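Local coordinates for protein apolipophorin-3b (Locusta migratoria, PDB 1AEP) that helps load diacylglycerol into the haemolymph lipoprotein lipophorin by covering its expanding hydrophobic surface, supporting lipid transport during insect flight, at residues Q44-A47 with F48-K51; A104-N107 with V108-W112. All coordinates share one frame; numbering follows the deposited sequence.

Overall arrangement
Starting from the N terminus, the chain passes through helix 7-25 before reaching contact 1, a little over two turns of helix 36-63. After helix 69-83 and the loop that follows, it reaches contact 2, the corresponding kind of i to i+4 contact within helix 94-121. In each contact the two segments follow one another directly, so neither closes a loop; they stand in series, neither nested nor crossing. Their centres are about 14 Å apart, yet the two helical segments meet in the bundle interior, where Phe48 CZ lies 3.4 Å from Leu105 CD2. Ile85, in the loop after helix 69-83, touches Phe48 and Lys49 of contact 1 and Ala104 and Val108 of contact 2, and helix 131-154 packs against both.

Contact 1 (Q44-A47 with F48-K51); sequences QANA and FKTK
Thr50 turns its hydroxyl back along the helix to Asn46: with chi1 at -76°, OG1 stands beside its own backbone N and anti to the carbonyl carbon, a placement that lets it donate to Asn46 O at 3.0 Å. Lys49 takes the other course, its CG anti to the backbone N (chi1 -176°), and its chain bends at the next two torsions to run alongside the Asn46 side chain.

The carbonyl of Asn46 is therefore gripped twice. Thr50 N donates to Asn46 O over 3.0 Å, and this N-H and the hydroxyl come from opposite faces of the carbonyl plane, both tilted from it. The hydroxyl bond gives the side chain of the exposed Thr50 an acceptor within its own helix.

Asn46 and Lys49 lie side by side and point the same way, with Asn46 OD1 close to the Lys49 methylene CE. The ammonium is not given to this amide: Lys49 NZ, 3.7 Å from Asn46 OD1, is hydrogen-bonded to the carbonyl of His86, so the lysine crosses to a neighbouring part of the chain while its aliphatic portion brushes the asparagine.

Backbone bonds define the helix beneath. Phe48 N reaches Gln44 O at 3.0 Å with an N-H...O angle of 164°, Lys49 N reaches Ala45 O at 2.9 Å, and Lys51 N reaches Ala47 O at 3.2 Å. From this scaffold the buried Phe48 ring swings clear of residues 44-47 to pack on Ala144, Leu148 and Leu105, while Ala45 packs on Leu101. Nonpolar residues on one flank and polar ones on the other make this an amphipathic stretch of alpha-helix, the kind from which the five-helix bundle of apolipophorin III is built.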
loop_
_atom_site.group_PDB
_atom_site.type_symbol
_atom_site.label_atom_id
_atom_site.label_comp_id
_atom_site.label_asym_id
_atom_site.label_seq_id
_atom_site.Cartn_x
_atom_site.Cartn_y
_atom_site.Cartn_z
ATOM N N GLN A 44 5.823 -11.903 -3.207
ATOM C CA GLN A 44 4.931 -10.816 -3.506
ATOM C C GLN A 44 4.897 -9.785 -2.393
ATOM O O GLN A 44 4.957 -8.573 -2.626
ATOM C CB GLN A 44 3.566 -11.453 -3.748
ATOM C CG GLN A 44 3.657 -12.249 -5.042
ATOM C CD GLN A 44 4.314 -11.385 -6.098
ATOM O OE1 GLN A 44 3.843 -10.280 -6.401
ATOM N NE2 GLN A 44 5.424 -11.867 -6.648
ATOM N N ALA A 45 4.784 -10.280 -1.181
ATOM C CA ALA A 45 4.767 -9.387 -0.064
ATOM C C ALA A 45 6.019 -8.528 -0.064
ATOM O O ALA A 45 6.001 -7.338 0.226
ATOM C CB ALA A 45 4.728 -10.259 1.150
ATOM N N ASN A 46 7.129 -9.144 -0.415
ATOM C CA ASN A 46 8.344 -8.401 -0.411
ATOM C C ASN A 46 8.402 -7.377 -1.505
ATOM O O ASN A 46 8.955 -6.303 -1.338
ATOM C CB ASN A 46 9.567 -9.290 -0.362
ATOM C CG ASN A 46 9.992 -9.667 1.045
ATOM O OD1 ASN A 46 9.965 -8.831 1.992
ATOM N ND2 ASN A 46 10.404 -10.917 1.199
ATOM N N ALA A 47 7.821 -7.722 -2.640
ATOM C CA ALA A 47 7.817 -6.789 -3.751
ATOM C C ALA A 47 7.018 -5.531 -3.414
ATOM O O ALA A 47 7.417 -4.406 -3.719
ATOM C CB ALA A 47 7.220 -7.528 -4.914
ATOM N N PHE A 48 5.888 -5.745 -2.758
ATOM C CA PHE A 48 5.007 -4.694 -2.346
ATOM C C PHE A 48 5.664 -3.810 -1.348
ATOM O O PHE A 48 5.768 -2.578 -1.480
ATOM C CB PHE A 48 3.883 -5.440 -1.617
ATOM C CG PHE A 48 2.707 -4.570 -1.359
ATOM C CD1 PHE A 48 1.909 -4.110 -2.402
ATOM C CD2 PHE A 48 2.411 -4.154 -0.065
ATOM C CE1 PHE A 48 0.829 -3.261 -2.178
ATOM C CE2 PHE A 48 1.351 -3.285 0.176
ATOM C CZ PHE A 48 0.568 -2.825 -0.882
ATOM N N LYS A 49 6.102 -4.488 -0.301
ATOM C CA LYS A 49 6.746 -3.799 0.788
ATOM C C LYS A 49 7.772 -2.844 0.220
ATOM O O LYS A 49 7.933 -1.703 0.645
ATOM C CB LYS A 49 7.396 -4.946 1.534
ATOM C CG LYS A 49 8.124 -4.693 2.833
ATOM C CD LYS A 49 8.001 -5.872 3.797
ATOM C CE LYS A 49 9.274 -6.724 4.008
ATOM N NZ LYS A 49 9.300 -7.420 5.304
ATOM N N THR A 50 8.496 -3.358 -0.762
ATOM C CA THR A 50 9.586 -2.621 -1.410
ATOM C C THR A 50 9.129 -1.331 -2.029
ATOM O O THR A 50 9.773 -0.298 -1.940
ATOM C CB THR A 50 10.394 -3.503 -2.394
ATOM O OG1 THR A 50 11.266 -4.391 -1.734
ATOM C CG2 THR A 50 11.102 -2.758 -3.508
ATOM N N LYS A 51 8.019 -1.441 -2.735
ATOM C CA LYS A 51 7.430 -0.319 -3.405
ATOM C C LYS A 51 6.866 0.713 -2.419
ATOM O O LYS A 51 7.137 1.901 -2.560
ATOM C CB LYS A 51 6.378 -0.800 -4.372
ATOM C CG LYS A 51 7.003 -1.387 -5.616
ATOM C CD LYS A 51 7.568 -0.315 -6.511
ATOM C CE LYS A 51 8.277 -0.865 -7.745
ATOM N NZ LYS A 51 9.181 0.087 -8.413
#

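Contact 2 (A104-N107 with V108-W112); sequences ALTN and VGHQW
Thr106 and His110, one turn apart on an amphipathic helix of the five-helix bundle, lie side by side and point the same way. The methyl CG2 of Thr106 meets His110 CE1 at 3.5 Å, while one face of the imidazole looks onto Thr106 O, which sits 3.4 Å above the ring plane and is offset toward its rim. That oxygen accepts a hydrogen bond from the backbone and not from the ring: His110 N donates to Thr106 O at 3.2 Å. Thr106 OG1 is hydrogen-bonded to the carbonyl of Gln102, one turn earlier.

Asn107 and Gln111 form the next pair. Gln111 N donates to Asn107 O at 3.1 Å, and the glutamine chain, bent at chi2 (147°), brings its CD to 3.5 Å from the same Asn107 O; its NE2 is hydrogen-bonded to Ser84 OG. On the buried flank, Val108 N donates to Ala104 O at 3.1 Å, and Val108 CG2 rests near that carbonyl. The Trp112 ring is turned so that the other valine methyl meets its edge in plane, with Val108 CG1 4.0 Å from Trp112 CD1.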
loop_
_atom_site.group_PDB
_atom_site.type_symbol
_atom_site.label_atom_id
_atom_site.label_comp_id
_atom_site.label_asym_id
_atom_site.label_seq_id
_atom_site.Cartn_x
_atom_site.Cartn_y
_atom_site.Cartn_z
ATOM N N ALA A 104 -1.770 -6.009 6.072
ATOM C CA ALA A 104 -0.897 -4.993 5.565
ATOM C C ALA A 104 -1.601 -4.230 4.453
ATOM O O ALA A 104 -1.643 -3.014 4.463
ATOM C CB ALA A 104 0.428 -5.611 5.162
ATOM N N LEU A 105 -2.214 -4.965 3.527
ATOM C CA LEU A 105 -2.919 -4.359 2.423
ATOM C C LEU A 105 -4.033 -3.460 2.887
ATOM O O LEU A 105 -4.228 -2.328 2.428
ATOM C CB LEU A 105 -3.506 -5.397 1.454
ATOM C CG LEU A 105 -2.515 -6.094 0.514
ATOM C CD1 LEU A 105 -3.299 -7.123 -0.283
ATOM C CD2 LEU A 105 -1.896 -5.130 -0.502
ATOM N N THR A 106 -4.765 -3.992 3.812
ATOM C CA THR A 106 -5.872 -3.279 4.357
ATOM C C THR A 106 -5.448 -2.010 5.075
ATOM O O THR A 106 -6.082 -0.992 4.944
ATOM C CB THR A 106 -6.748 -4.221 5.147
ATOM O OG1 THR A 106 -7.017 -5.313 4.292
ATOM C CG2 THR A 106 -8.011 -3.498 5.471
ATOM N N ASN A 107 -4.348 -2.057 5.815
ATOM C CA ASN A 107 -3.883 -0.868 6.507
ATOM C C ASN A 107 -3.379 0.236 5.554
ATOM O O ASN A 107 -3.511 1.425 5.839
ATOM C CB ASN A 107 -2.722 -1.198 7.422
ATOM C CG ASN A 107 -3.151 -2.145 8.484
ATOM O OD1 ASN A 107 -2.302 -2.800 9.115
ATOM N ND2 ASN A 107 -4.459 -2.245 8.646
ATOM N N VAL A 108 -2.790 -0.149 4.418
ATOM C CA VAL A 108 -2.280 0.829 3.465
ATOM C C VAL A 108 -3.424 1.614 2.853
ATOM O O VAL A 108 -3.338 2.817 2.623
ATOM C CB VAL A 108 -1.429 0.140 2.400
ATOM C CG1 VAL A 108 -1.156 1.051 1.234
ATOM C CG2 VAL A 108 -0.125 -0.256 3.051
ATOM N N GLY A 109 -4.524 0.910 2.617
ATOM C CA GLY A 109 -5.706 1.529 2.060
ATOM C C GLY A 109 -6.360 2.526 3.007
ATOM O O GLY A 109 -6.782 3.612 2.595
ATOM N N HIS A 110 -6.447 2.137 4.286
ATOM C CA HIS A 110 -7.067 2.968 5.306
ATOM C C HIS A 110 -6.305 4.236 5.554
ATOM O O HIS A 110 -6.897 5.293 5.706
ATOM C CB HIS A 110 -7.375 2.241 6.585
ATOM C CG HIS A 110 -8.424 1.239 6.324
ATOM N ND1 HIS A 110 -8.524 0.112 7.121
ATOM C CD2 HIS A 110 -9.390 1.197 5.371
ATOM C CE1 HIS A 110 -9.540 -0.583 6.628
ATOM N NE2 HIS A 110 -10.092 0.032 5.594
ATOM N N GLN A 111 -4.988 4.104 5.561
ATOM C CA GLN A 111 -4.093 5.214 5.749
ATOM C C GLN A 111 -4.161 6.204 4.583
ATOM O O GLN A 111 -3.962 7.407 4.760
ATOM C CB GLN A 111 -2.719 4.648 5.930
ATOM C CG GLN A 111 -2.325 4.659 7.396
ATOM C CD GLN A 111 -1.433 3.492 7.740
ATOM O OE1 GLN A 111 -1.779 2.599 8.523
ATOM N NE2 GLN A 111 -0.266 3.487 7.102
ATOM N N TRP A 112 -4.448 5.680 3.389
ATOM C CA TRP A 112 -4.599 6.488 2.208
ATOM C C TRP A 112 -5.898 7.256 2.284
ATOM O O TRP A 112 -5.946 8.433 1.948
ATOM C CB TRP A 112 -4.520 5.675 0.929
ATOM C CG TRP A 112 -3.119 5.770 0.449
ATOM C CD1 TRP A 112 -2.198 4.785 0.482
ATOM C CD2 TRP A 112 -2.466 6.941 -0.072
ATOM N NE1 TRP A 112 -1.004 5.260 0.021
ATOM C CE2 TRP A 112 -1.134 6.566 -0.364
ATOM C CE3 TRP A 112 -2.872 8.255 -0.384
ATOM C CZ2 TRP A 112 -0.183 7.462 -0.907
ATOM C CZ3 TRP A 112 -1.942 9.140 -0.882
ATOM C CH2 TRP A 112 -0.609 8.761 -1.145
#